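Local coordinates for protein walker-Type ATPase (Pyrococcus abyssi, PDB 2QEN) that binds ADP and magnesium in a Walker-type ATPase module and probably works as an ATP-binding enzyme, though its cellular role is unknown, at residues N53-I58 with E129-F134; S83-F88 with L99-L104; E119-G124 with S161-K166; R289-G294 with Y337-P342. The protein carries 1 engineered substitution. All coordinates share one frame; numbering follows the deposited sequence.

Contact 1. Residues N53-I58 with E129-F134; sequences NERPGI and EFIVAF
The ring of F130 lies against the backbone of G57, whose CA sits over one face, 4.1 Å from the ring centroid and displaced toward the rim. P56 O and I58 CG1 approach the same ring obliquely, and P56 CB lies 4.0 Å from F130 CD1. With CG anti to the backbone N (chi1 -169°), the ring swings across to this glycine. The backbones form a parallel ladder pairing G57 with I131 and I58 with V132. I131 N donates to a lone pair of P56 O in the carbonyl plane (3.0 Å), I58 N to I131 O, and A133 N to I58 O nearly along its C=O axis (2.8 Å). A water donates to both P56 O and E129 O, linking the two carbonyls just ahead of the ladder. An alanine in place of F130 would take the ring away from G57 CA and I58 CG1 and would probably loosen the packing beside the strand pair. The pair forms one edge of the parallel P-loop NTPase sheet: strand 165-171 flanks 130-135 on its other side, L120 of helix 113-127 packs on F130, and F51 and L52 of helix 44-54 meet I131.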
loop_
_atom_site.group_PDB
_atom_site.type_symbol
_atom_site.label_atom_id
_atom_site.label_comp_id
_atom_site.label_asym_id
_atom_site.label_seq_id
_atom_site.Cartn_x
_atom_site.Cartn_y
_atom_site.Cartn_z
ATOM N N ASN A 53 0.229 14.004 8.990
ATOM C CA ASN A 53 0.849 14.599 10.184
ATOM C C ASN A 53 0.647 16.115 10.211
ATOM O O ASN A 53 0.484 16.711 11.273
ATOM C CB ASN A 53 2.344 14.253 10.256
ATOM C CG ASN A 53 2.982 14.629 11.597
ATOM O OD1 ASN A 53 2.467 14.289 12.669
ATOM N ND2 ASN A 53 4.129 15.317 11.538
ATOM N N GLU A 54 0.641 16.726 9.029
ATOM C CA GLU A 54 0.506 18.179 8.905
ATOM C C GLU A 54 -0.903 18.626 8.516
ATOM O O GLU A 54 -1.241 19.804 8.651
ATOM C CB GLU A 54 1.541 18.719 7.906
ATOM C CG GLU A 54 2.954 18.802 8.497
ATOM C CD GLU A 54 4.035 19.026 7.448
ATOM O OE1 GLU A 54 4.093 20.134 6.871
ATOM O OE2 GLU A 54 4.829 18.096 7.207
ATOM N N ARG A 55 -1.714 17.681 8.050
ATOM C CA ARG A 55 -3.043 17.956 7.519
ATOM C C ARG A 55 -4.102 17.132 8.249
ATOM O O ARG A 55 -3.948 15.908 8.351
ATOM C CB ARG A 55 -3.088 17.620 6.019
ATOM C CG ARG A 55 -2.237 18.533 5.139
ATOM C CD ARG A 55 -1.890 17.838 3.854
ATOM N NE ARG A 55 -0.749 18.438 3.164
ATOM C CZ ARG A 55 0.538 18.187 3.439
ATOM N NH1 ARG A 55 0.885 17.368 4.427
ATOM N NH2 ARG A 55 1.498 18.781 2.727
ATOM N N PRO A 56 -5.188 17.784 8.730
ATOM C CA PRO A 56 -6.258 17.092 9.466
ATOM C C PRO A 56 -6.863 15.962 8.637
ATOM O O PRO A 56 -7.335 16.175 7.502
ATOM C CB PRO A 56 -7.311 18.187 9.708
ATOM C CG PRO A 56 -6.615 19.455 9.515
ATOM C CD PRO A 56 -5.468 19.228 8.581
ATOM N N GLY A 57 -6.826 14.767 9.205
ATOM C CA GLY A 57 -7.285 13.584 8.514
ATOM C C GLY A 57 -7.109 12.366 9.380
ATOM O O GLY A 57 -6.479 12.425 10.438
ATOM N N ILE A 58 -7.689 11.265 8.922
ATOM C CA ILE A 58 -7.572 9.967 9.578
ATOM C C ILE A 58 -7.168 8.873 8.589
ATOM O O ILE A 58 -7.506 8.924 7.399
ATOM C CB ILE A 58 -8.882 9.556 10.320
ATOM C CG1 ILE A 58 -10.095 9.671 9.389
ATOM C CG2 ILE A 58 -9.037 10.369 11.591
ATOM C CD1 ILE A 58 -11.431 9.362 10.066
ATOM N N GLU A 129 -10.658 21.710 4.837
ATOM C CA GLU A 129 -10.667 20.373 4.262
ATOM C C GLU A 129 -10.418 19.359 5.373
ATOM O O GLU A 129 -9.584 19.598 6.259
ATOM C CB GLU A 129 -9.488 20.267 3.296
ATOM C CG GLU A 129 -9.647 19.305 2.179
ATOM C CD GLU A 129 -8.787 19.697 1.012
ATOM O OE1 GLU A 129 -7.569 19.432 1.048
ATOM O OE2 GLU A 129 -9.335 20.275 0.046
ATOM N N PHE A 130 -11.120 18.227 5.308
ATOM C CA PHE A 130 -10.799 17.069 6.139
ATOM C C PHE A 130 -10.524 15.828 5.270
ATOM O O PHE A 130 -11.283 15.535 4.335
ATOM C CB PHE A 130 -11.892 16.808 7.185
ATOM C CG PHE A 130 -11.506 15.796 8.223
ATOM C CD1 PHE A 130 -10.797 16.173 9.345
ATOM C CD2 PHE A 130 -11.838 14.440 8.058
ATOM C CE1 PHE A 130 -10.418 15.223 10.296
ATOM C CE2 PHE A 130 -11.472 13.489 9.013
ATOM C CZ PHE A 130 -10.769 13.888 10.142
ATOM N N ILE A 131 -9.445 15.108 5.578
ATOM C CA ILE A 131 -9.077 13.916 4.814
ATOM C C ILE A 131 -9.458 12.603 5.514
ATOM O O ILE A 131 -9.153 12.398 6.690
ATOM C CB ILE A 131 -7.560 13.896 4.427
ATOM C CG1 ILE A 131 -7.169 15.167 3.652
ATOM C CG2 ILE A 131 -7.191 12.612 3.613
ATOM C CD1 ILE A 131 -5.702 15.584 3.865
ATOM N N VAL A 132 -10.129 11.722 4.772
ATOM C CA VAL A 132 -10.328 10.341 5.209
ATOM C C VAL A 132 -9.543 9.454 4.272
ATOM O O VAL A 132 -9.794 9.442 3.075
ATOM C CB VAL A 132 -11.822 9.905 5.209
ATOM C CG1 VAL A 132 -11.956 8.449 5.720
ATOM C CG2 VAL A 132 -12.644 10.843 6.057
ATOM N N ALA A 133 -8.559 8.742 4.819
ATOM C CA ALA A 133 -7.715 7.843 4.028
ATOM C C ALA A 133 -7.937 6.372 4.370
ATOM O O ALA A 133 -7.943 5.978 5.532
ATOM C CB ALA A 133 -6.258 8.210 4.176
ATOM N N PHE A 134 -8.138 5.578 3.329
ATOM C CA PHE A 134 -8.289 4.141 3.450
ATOM C C PHE A 134 -7.021 3.463 2.909
ATOM O O PHE A 134 -6.749 3.479 1.710
ATOM C CB PHE A 134 -9.540 3.675 2.692
ATOM C CG PHE A 134 -10.844 4.170 3.284
ATOM C CD1 PHE A 134 -11.385 5.396 2.895
ATOM C CD2 PHE A 134 -11.534 3.407 4.224
ATOM C CE1 PHE A 134 -12.579 5.862 3.429
ATOM C CE2 PHE A 134 -12.756 3.863 4.774
ATOM C CZ PHE A 134 -13.276 5.090 4.374
HETATM O O HOH W 1 -7.037 18.350 5.728
#

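Contact 2. Residues S83-F88 with L99-L104; sequences STISPF and LNLKFL
F88 carries CG anti to its backbone N (chi1 -170°), which sends the ring out toward 99-104, while I85, with CG1 also anti to N (chi1 -155°), directs CD1 at L101 and leaves CG2 in the crowded position between N and the carbonyl carbon. On the other segment, L101 and L104 both set CG anti to the carbonyl carbon, so their methyl forks reach across to meet these groups. L101 CD1 lies over one face of the F88 ring, 4.0 Å from the centroid and 14° off the normal, a CH-pi contact offset toward the rim. The same methyl touches I85 CD1 at 3.7 Å, so it bridges the aromatic and the aliphatic side chain. L104 divides its two methyls: CD1 rests 3.6 Å from F88 CB, and CD2 meets I85 CG2 at 3.7 Å. At the ring edge, near its plane, L99 O approaches F88 CE2 (3.5 Å), and that carbonyl accepts a hydrogen bond from Q92. The leucines cross I85 and F88 at about right angles, an interlocking apolar cluster with no polar bond between the segments. The cis peptide before P87 turns the chain between I85 and F88. The cluster joins the end of helix 74-84 to the loop that follows helix 88-95, and I85 also touches I58 of strand 57-61 and L120 of helix 113-127.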
loop_
_atom_site.group_PDB
_atom_site.type_symbol
_atom_site.label_atom_id
_atom_site.label_comp_id
_atom_site.label_asym_id
_atom_site.label_seq_id
_atom_site.Cartn_x
_atom_site.Cartn_y
_atom_site.Cartn_z
ATOM N N SER A 83 -12.273 5.279 16.883
ATOM C CA SER A 83 -11.035 5.150 17.651
ATOM C C SER A 83 -9.846 5.846 16.984
ATOM O O SER A 83 -8.916 6.255 17.661
ATOM C CB SER A 83 -10.714 3.682 17.960
ATOM O OG SER A 83 -10.399 2.960 16.782
ATOM N N THR A 84 -9.887 5.993 15.666
ATOM C CA THR A 84 -8.790 6.632 14.941
ATOM C C THR A 84 -8.778 8.152 15.124
ATOM O O THR A 84 -7.715 8.771 15.144
ATOM C CB THR A 84 -8.786 6.255 13.435
ATOM O OG1 THR A 84 -8.726 4.828 13.308
ATOM C CG2 THR A 84 -7.568 6.819 12.748
ATOM N N ILE A 85 -9.957 8.743 15.251
ATOM C CA ILE A 85 -10.063 10.182 15.489
ATOM C C ILE A 85 -10.055 10.531 16.975
ATOM O O ILE A 85 -10.101 11.704 17.334
ATOM C CB ILE A 85 -11.291 10.816 14.754
ATOM C CG1 ILE A 85 -11.070 12.316 14.496
ATOM C CG2 ILE A 85 -12.590 10.535 15.489
ATOM C CD1 ILE A 85 -11.982 12.886 13.410
ATOM N N SER A 86 -9.988 9.513 17.834
ATOM C CA SER A 86 -9.939 9.715 19.291
ATOM C C SER A 86 -8.511 9.576 19.853
ATOM O O SER A 86 -7.676 8.920 19.234
ATOM C CB SER A 86 -10.909 8.757 19.990
ATOM O OG SER A 86 -12.254 9.036 19.601
ATOM N N PRO A 87 -8.208 10.232 21.001
ATOM C CA PRO A 87 -9.016 11.236 21.709
ATOM C C PRO A 87 -9.179 12.485 20.854
ATOM O O PRO A 87 -8.191 13.050 20.382
ATOM C CB PRO A 87 -8.193 11.546 22.970
ATOM C CG PRO A 87 -6.804 11.112 22.651
ATOM C CD PRO A 87 -6.941 9.955 21.705
ATOM N N PHE A 88 -10.425 12.892 20.636
ATOM C CA PHE A 88 -10.709 14.020 19.762
ATOM C C PHE A 88 -10.218 15.365 20.318
ATOM O O PHE A 88 -9.920 16.278 19.554
ATOM C CB PHE A 88 -12.201 14.071 19.396
ATOM C CG PHE A 88 -12.524 15.073 18.319
ATOM C CD1 PHE A 88 -11.772 15.118 17.141
ATOM C CD2 PHE A 88 -13.556 15.985 18.488
ATOM C CE1 PHE A 88 -12.053 16.053 16.152
ATOM C CE2 PHE A 88 -13.843 16.917 17.503
ATOM C CZ PHE A 88 -13.090 16.952 16.333
ATOM N N LEU A 99 -15.598 22.939 16.918
ATOM C CA LEU A 99 -16.627 21.908 16.666
ATOM C C LEU A 99 -16.423 20.608 17.440
ATOM O O LEU A 99 -15.296 20.134 17.586
ATOM C CB LEU A 99 -16.684 21.554 15.177
ATOM C CG LEU A 99 -17.710 22.160 14.216
ATOM C CD1 LEU A 99 -17.874 21.192 13.055
ATOM C CD2 LEU A 99 -19.069 22.437 14.869
ATOM N N ASN A 100 -17.523 20.040 17.922
ATOM C CA ASN A 100 -17.531 18.705 18.505
ATOM C C ASN A 100 -18.165 17.714 17.530
ATOM O O ASN A 100 -18.974 18.095 16.676
ATOM C CB ASN A 100 -18.302 18.687 19.828
ATOM C CG ASN A 100 -17.555 19.383 20.965
ATOM O OD1 ASN A 100 -16.337 19.237 21.116
ATOM N ND2 ASN A 100 -18.293 20.129 21.785
ATOM N N LEU A 101 -17.792 16.445 17.658
ATOM C CA LEU A 101 -18.361 15.399 16.830
ATOM C C LEU A 101 -19.366 14.576 17.619
ATOM O O LEU A 101 -19.002 13.924 18.608
ATOM C CB LEU A 101 -17.262 14.495 16.254
ATOM C CG LEU A 101 -16.386 15.028 15.113
ATOM C CD1 LEU A 101 -15.222 14.074 14.853
ATOM C CD2 LEU A 101 -17.208 15.230 13.839
ATOM N N LYS A 102 -20.624 14.618 17.173
ATOM C CA LYS A 102 -21.712 13.858 17.788
ATOM C C LYS A 102 -21.486 12.341 17.738
ATOM O O LYS A 102 -21.743 11.641 18.723
ATOM C CB LYS A 102 -23.056 14.223 17.137
ATOM C CG LYS A 102 -24.264 13.457 17.686
ATOM C CD LYS A 102 -25.563 14.253 17.611
ATOM C CE LYS A 102 -26.688 13.495 18.314
ATOM N NZ LYS A 102 -27.830 14.373 18.730
ATOM N N PHE A 103 -20.985 11.837 16.609
ATOM C CA PHE A 103 -20.945 10.390 16.394
ATOM C C PHE A 103 -20.027 9.643 17.374
ATOM O O PHE A 103 -20.124 8.430 17.520
ATOM C CB PHE A 103 -20.696 10.024 14.912
ATOM C CG PHE A 103 -19.247 10.047 14.492
ATOM C CD1 PHE A 103 -18.446 8.912 14.637
ATOM C CD2 PHE A 103 -18.689 11.192 13.936
ATOM C CE1 PHE A 103 -17.096 8.920 14.247
ATOM C CE2 PHE A 103 -17.345 11.215 13.539
ATOM C CZ PHE A 103 -16.546 10.073 13.700
ATOM N N LEU A 104 -19.170 10.384 18.065
ATOM C CA LEU A 104 -18.241 9.796 19.032
ATOM C C LEU A 104 -18.912 9.356 20.328
ATOM O O LEU A 104 -18.404 8.462 21.008
ATOM C CB LEU A 104 -17.088 10.756 19.346
ATOM C CG LEU A 104 -16.133 11.118 18.210
ATOM C CD1 LEU A 104 -15.015 11.981 18.772
ATOM C CD2 LEU A 104 -15.567 9.873 17.540
#

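Contact 3. Residues E119-G124 with S161-K166; sequences ELNDLG and SLPNLK
In this part of the P-loop NTPase fold, helix 113-127 packs against the turn that feeds strand 165-171 of the parallel sheet, and N121 is its main point of attachment. The N121 side chain has CG anti to the backbone N (chi1 -175°), and chi2 of 73° rolls the amide so that OD1 faces the type I turn from L162 to L165. There OD1 accepts a weak hydrogen bond from N164 N, 2.9 Å long but bent to 130° at the hydrogen. One face of the amide lies over L162 CB and CD2, with L162 CG anti to the carbonyl carbon; N121 CG is 3.6 Å from L162 CB, and the two side chains cross obliquely. The turn is closed within itself by L165 N donating to L162 O. On the other end of the amide, N121 ND2 donates to a water, which donates to N164 OD1, so the two asparagines are joined twice, once directly and once through solvent. N164 ND2 has its own partner in G128 O. L165, with CG anti to its N, drops CD1 onto L120 CB at 3.9 Å, an apolar touch beside the polar one. G124 makes room for the turn: a side chain there would run into the N164 carbonyl, whereas its CA now sits 3.5 Å from N164 O in a CA-H...O contact.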
loop_
_atom_site.group_PDB
_atom_site.type_symbol
_atom_site.label_atom_id
_atom_site.label_comp_id
_atom_site.label_asym_id
_atom_site.label_seq_id
_atom_site.Cartn_x
_atom_site.Cartn_y
_atom_site.Cartn_z
ATOM N N GLU A 119 -20.817 14.642 9.373
ATOM C CA GLU A 119 -20.138 15.300 10.491
ATOM C C GLU A 119 -18.657 15.635 10.215
ATOM O O GLU A 119 -18.179 16.700 10.597
ATOM C CB GLU A 119 -20.273 14.471 11.771
ATOM C CG GLU A 119 -21.676 14.462 12.365
ATOM C CD GLU A 119 -21.796 13.591 13.618
ATOM O OE1 GLU A 119 -20.894 13.657 14.489
ATOM O OE2 GLU A 119 -22.805 12.846 13.737
ATOM N N LEU A 120 -17.945 14.734 9.540
ATOM C CA LEU A 120 -16.541 14.967 9.170
ATOM C C LEU A 120 -16.383 16.068 8.124
ATOM O O LEU A 120 -15.408 16.814 8.162
ATOM C CB LEU A 120 -15.876 13.681 8.667
ATOM C CG LEU A 120 -15.657 12.570 9.690
ATOM C CD1 LEU A 120 -15.027 11.353 8.999
ATOM C CD2 LEU A 120 -14.804 13.054 10.860
ATOM N N ASN A 121 -17.343 16.156 7.199
ATOM C CA ASN A 121 -17.423 17.252 6.237
ATOM C C ASN A 121 -17.720 18.609 6.914
ATOM O O ASN A 121 -17.168 19.633 6.509
ATOM C CB ASN A 121 -18.473 16.951 5.157
ATOM C CG ASN A 121 -18.506 18.013 4.060
ATOM O OD1 ASN A 121 -17.606 18.081 3.226
ATOM N ND2 ASN A 121 -19.543 18.844 4.057
ATOM N N ASP A 122 -18.596 18.604 7.926
ATOM C CA ASP A 122 -18.870 19.795 8.770
ATOM C C ASP A 122 -17.587 20.279 9.445
ATOM O O ASP A 122 -17.346 21.479 9.573
ATOM C CB ASP A 122 -19.897 19.473 9.869
ATOM C CG ASP A 122 -21.305 19.261 9.336
ATOM O OD1 ASP A 122 -21.561 19.537 8.137
ATOM O OD2 ASP A 122 -22.170 18.815 10.126
ATOM N N LEU A 123 -16.763 19.321 9.870
ATOM C CA LEU A 123 -15.470 19.613 10.467
ATOM C C LEU A 123 -14.523 20.203 9.403
ATOM O O LEU A 123 -13.799 21.180 9.665
ATOM C CB LEU A 123 -14.912 18.340 11.115
ATOM C CG LEU A 123 -13.540 18.273 11.790
ATOM C CD1 LEU A 123 -13.411 19.367 12.836
ATOM C CD2 LEU A 123 -13.339 16.890 12.422
ATOM N N GLY A 124 -14.581 19.626 8.197
ATOM C CA GLY A 124 -13.851 20.122 7.038
ATOM C C GLY A 124 -14.174 21.566 6.699
ATOM O O GLY A 124 -13.296 22.318 6.276
ATOM N N SER A 161 -21.290 15.509 -2.978
ATOM C CA SER A 161 -22.032 16.328 -2.003
ATOM C C SER A 161 -21.262 16.799 -0.777
ATOM O O SER A 161 -21.790 17.593 -0.001
ATOM C CB SER A 161 -23.258 15.559 -1.519
ATOM O OG SER A 161 -24.013 15.123 -2.619
ATOM N N LEU A 162 -20.048 16.296 -0.570
ATOM C CA LEU A 162 -19.249 16.696 0.592
ATOM C C LEU A 162 -17.945 17.403 0.152
ATOM O O LEU A 162 -16.868 16.806 0.178
ATOM C CB LEU A 162 -19.017 15.483 1.522
ATOM C CG LEU A 162 -20.282 14.732 2.026
ATOM C CD1 LEU A 162 -19.926 13.451 2.790
ATOM C CD2 LEU A 162 -21.232 15.627 2.865
ATOM N N PRO A 163 -18.054 18.683 -0.282
ATOM C CA PRO A 163 -16.908 19.412 -0.854
ATOM C C PRO A 163 -15.761 19.717 0.112
ATOM O O PRO A 163 -14.649 20.006 -0.331
ATOM C CB PRO A 163 -17.532 20.725 -1.358
ATOM C CG PRO A 163 -18.793 20.886 -0.572
ATOM C CD PRO A 163 -19.292 19.499 -0.300
ATOM N N ASN A 164 -16.005 19.656 1.413
ATOM C CA ASN A 164 -14.915 19.867 2.365
ATOM C C ASN A 164 -14.324 18.567 2.877
ATOM O O ASN A 164 -13.676 18.525 3.919
ATOM C CB ASN A 164 -15.399 20.755 3.499
ATOM C CG ASN A 164 -15.816 22.105 3.002
ATOM O OD1 ASN A 164 -16.956 22.300 2.591
ATOM N ND2 ASN A 164 -14.892 23.048 3.022
ATOM N N LEU A 165 -14.560 17.499 2.124
ATOM C CA LEU A 165 -14.091 16.194 2.504
ATOM C C LEU A 165 -13.322 15.582 1.334
ATOM O O LEU A 165 -13.809 15.571 0.201
ATOM C CB LEU A 165 -15.281 15.331 2.914
ATOM C CG LEU A 165 -15.008 14.078 3.741
ATOM C CD1 LEU A 165 -14.533 14.464 5.144
ATOM C CD2 LEU A 165 -16.282 13.222 3.801
ATOM N N LYS A 166 -12.104 15.119 1.612
ATOM C CA LYS A 166 -11.275 14.486 0.594
ATOM C C LYS A 166 -11.001 13.046 1.009
ATOM O O LYS A 166 -10.813 12.754 2.188
ATOM C CB LYS A 166 -9.961 15.255 0.389
ATOM C CG LYS A 166 -10.135 16.650 -0.193
ATOM C CD LYS A 166 -10.659 16.609 -1.642
ATOM C CE LYS A 166 -11.280 17.940 -2.039
ATOM N NZ LYS A 166 -10.285 18.881 -2.575
HETATM O O HOH W 2 -19.565 21.414 2.666
#

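Contact 4. Residues R289-G294 with Y337-P342; sequences RAIALG and YKIADP
The last turn of helix 282-292 comes up beside strand 336-339 with I291 opposite K338 and A292 opposite I339, CA atoms 6.4 and 6.6 Å apart, and the helix ends at G294 in a Schellman motif with positive phi. I291 is the central side chain. Its CG1 lies anti to the carbonyl carbon (chi1 -63°) and its CG2 anti to the backbone N, so the two branches part over the strand. CG2 settles over the strand backbone, 3.7 Å from Y337 O and 3.9 Å from K338 CA, while CD1, at the end of the other branch, meets Y337 CB at 3.8 Å. The tyrosine's CB leads toward the helix but its ring heads off elsewhere, to W298 and I301 of helix 298-307. I339 approaches I291 from further along the strand: chi1 of -50° and chi2 of -59° fold its chain so that CD1 comes 3.9 Å from I291 CG2, and its CG1 lies 4.3 Å from A292 CB. An alanine in place of I339 would remove CG1 and CD1, and the helix would probably sit less firmly on the strand. The helix-against-hairpin packing is consistent with the winged helix-turn-helix domain assigned to this region: strand 330-333 pairs with 336-339 and supplies I330, which touches both isoleucines, and the C-terminal helix 342-348, with D341 at its N-cap, brings V344, A345 and L348 against I339.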
loop_
_atom_site.group_PDB
_atom_site.type_symbol
_atom_site.label_atom_id
_atom_site.label_comp_id
_atom_site.label_asym_id
_atom_site.label_seq_id
_atom_site.Cartn_x
_atom_site.Cartn_y
_atom_site.Cartn_z
ATOM N N ARG A 289 7.685 -18.784 -9.130
ATOM C CA ARG A 289 9.017 -19.381 -9.122
ATOM C C ARG A 289 9.610 -19.528 -10.531
ATOM O O ARG A 289 10.768 -19.159 -10.756
ATOM C CB ARG A 289 9.030 -20.693 -8.361
ATOM C CG ARG A 289 10.430 -21.144 -8.012
ATOM C CD ARG A 289 10.428 -22.217 -6.946
ATOM N NE ARG A 289 10.314 -21.666 -5.595
ATOM C CZ ARG A 289 9.274 -21.856 -4.787
ATOM N NH1 ARG A 289 8.236 -22.578 -5.189
ATOM N NH2 ARG A 289 9.275 -21.324 -3.572
ATOM N N ALA A 290 8.810 -20.022 -11.477
ATOM C CA ALA A 290 9.216 -20.126 -12.872
ATOM C C ALA A 290 9.771 -18.798 -13.427
ATOM O O ALA A 290 10.865 -18.769 -13.981
ATOM C CB ALA A 290 8.026 -20.641 -13.750
ATOM N N ILE A 291 8.999 -17.720 -13.286
ATOM C CA ILE A 291 9.397 -16.368 -13.716
ATOM C C ILE A 291 10.711 -15.923 -13.065
ATOM O O ILE A 291 11.630 -15.495 -13.762
ATOM C CB ILE A 291 8.262 -15.325 -13.475
ATOM C CG1 ILE A 291 7.034 -15.692 -14.321
ATOM C CG2 ILE A 291 8.738 -13.859 -13.766
ATOM C CD1 ILE A 291 5.770 -14.909 -14.007
ATOM N N ALA A 292 10.801 -16.066 -11.742
ATOM C CA ALA A 292 12.027 -15.797 -10.995
ATOM C C ALA A 292 13.250 -16.551 -11.521
ATOM O O ALA A 292 14.382 -16.046 -11.419
ATOM C CB ALA A 292 11.814 -16.099 -9.475
ATOM N N LEU A 293 13.038 -17.761 -12.051
ATOM C CA LEU A 293 14.132 -18.574 -12.607
ATOM C C LEU A 293 14.440 -18.266 -14.089
ATOM O O LEU A 293 15.264 -18.940 -14.695
ATOM C CB LEU A 293 13.859 -20.087 -12.430
ATOM C CG LEU A 293 13.747 -20.692 -11.019
ATOM C CD1 LEU A 293 13.166 -22.092 -11.115
ATOM C CD2 LEU A 293 15.088 -20.759 -10.328
ATOM N N GLY A 294 13.759 -17.272 -14.665
ATOM C CA GLY A 294 13.972 -16.893 -16.057
ATOM C C GLY A 294 13.034 -17.502 -17.082
ATOM O O GLY A 294 13.217 -17.306 -18.277
ATOM N N TYR A 337 7.401 -11.210 -18.658
ATOM C CA TYR A 337 7.019 -11.132 -17.244
ATOM C C TYR A 337 8.217 -10.955 -16.322
ATOM O O TYR A 337 9.282 -11.543 -16.537
ATOM C CB TYR A 337 6.211 -12.356 -16.815
ATOM C CG TYR A 337 5.066 -12.646 -17.737
ATOM C CD1 TYR A 337 3.896 -11.897 -17.668
ATOM C CD2 TYR A 337 5.162 -13.644 -18.711
ATOM C CE1 TYR A 337 2.844 -12.146 -18.514
ATOM C CE2 TYR A 337 4.098 -13.903 -19.576
ATOM C CZ TYR A 337 2.944 -13.152 -19.465
ATOM O OH TYR A 337 1.880 -13.372 -20.299
ATOM N N LYS A 338 8.046 -10.109 -15.317
ATOM C CA LYS A 338 9.013 -10.036 -14.220
ATOM C C LYS A 338 8.372 -9.877 -12.856
ATOM O O LYS A 338 7.316 -9.254 -12.710
ATOM C CB LYS A 338 10.112 -8.973 -14.427
ATOM C CG LYS A 338 9.751 -7.765 -15.237
ATOM C CD LYS A 338 10.297 -7.911 -16.664
ATOM C CE LYS A 338 9.701 -6.884 -17.610
ATOM N NZ LYS A 338 10.402 -6.900 -18.938
ATOM N N ILE A 339 9.029 -10.447 -11.856
ATOM C CA ILE A 339 8.649 -10.197 -10.477
ATOM C C ILE A 339 8.790 -8.679 -10.230
ATOM O O ILE A 339 9.837 -8.080 -10.516
ATOM C CB ILE A 339 9.509 -11.030 -9.488
ATOM C CG1 ILE A 339 9.549 -12.518 -9.879
ATOM C CG2 ILE A 339 9.065 -10.827 -8.043
ATOM C CD1 ILE A 339 8.220 -13.244 -9.946
ATOM N N ALA A 340 7.715 -8.073 -9.738
ATOM C CA ALA A 340 7.660 -6.639 -9.478
ATOM C C ALA A 340 8.729 -6.169 -8.479
ATOM O O ALA A 340 9.310 -5.093 -8.660
ATOM C CB ALA A 340 6.256 -6.243 -8.997
ATOM N N ASP A 341 8.955 -6.960 -7.428
ATOM C CA ASP A 341 9.973 -6.683 -6.405
ATOM C C ASP A 341 11.150 -7.660 -6.586
ATOM O O ASP A 341 10.978 -8.859 -6.434
ATOM C CB ASP A 341 9.349 -6.829 -5.004
ATOM C CG ASP A 341 10.346 -6.572 -3.855
ATOM O OD1 ASP A 341 11.575 -6.479 -4.078
ATOM O OD2 ASP A 341 9.887 -6.477 -2.694
ATOM N N PRO A 342 12.358 -7.144 -6.900
ATOM C CA PRO A 342 13.549 -7.980 -7.155
ATOM C C PRO A 342 14.001 -8.833 -5.964
ATOM O O PRO A 342 14.643 -9.866 -6.157
ATOM C CB PRO A 342 14.632 -6.949 -7.485
ATOM C CG PRO A 342 14.157 -5.696 -6.871
ATOM C CD PRO A 342 12.673 -5.713 -7.039
#

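In the fold
Contacts 1, 2 and 3 share the ATPase part of the chain, with centres about 11 to 14 Å apart, and all three touch. Contact 2 falls in the chain between the two segments of contact 1, while those of contacts 1 and 3 alternate. Strands 57-61, 130-135 and 165-171 lie side by side in one parallel sheet, with helix 113-127 packed on it. I85 meets F130 between contacts 1 and 2, and E119 OE1 accepts a hydrogen bond from F103 N between 2 and 3. Contact 4 comes last, in the probable winged-helix region beyond the chain's centre, its centre about 37 to 46 Å from theirs, so it belongs to a different part of the fold.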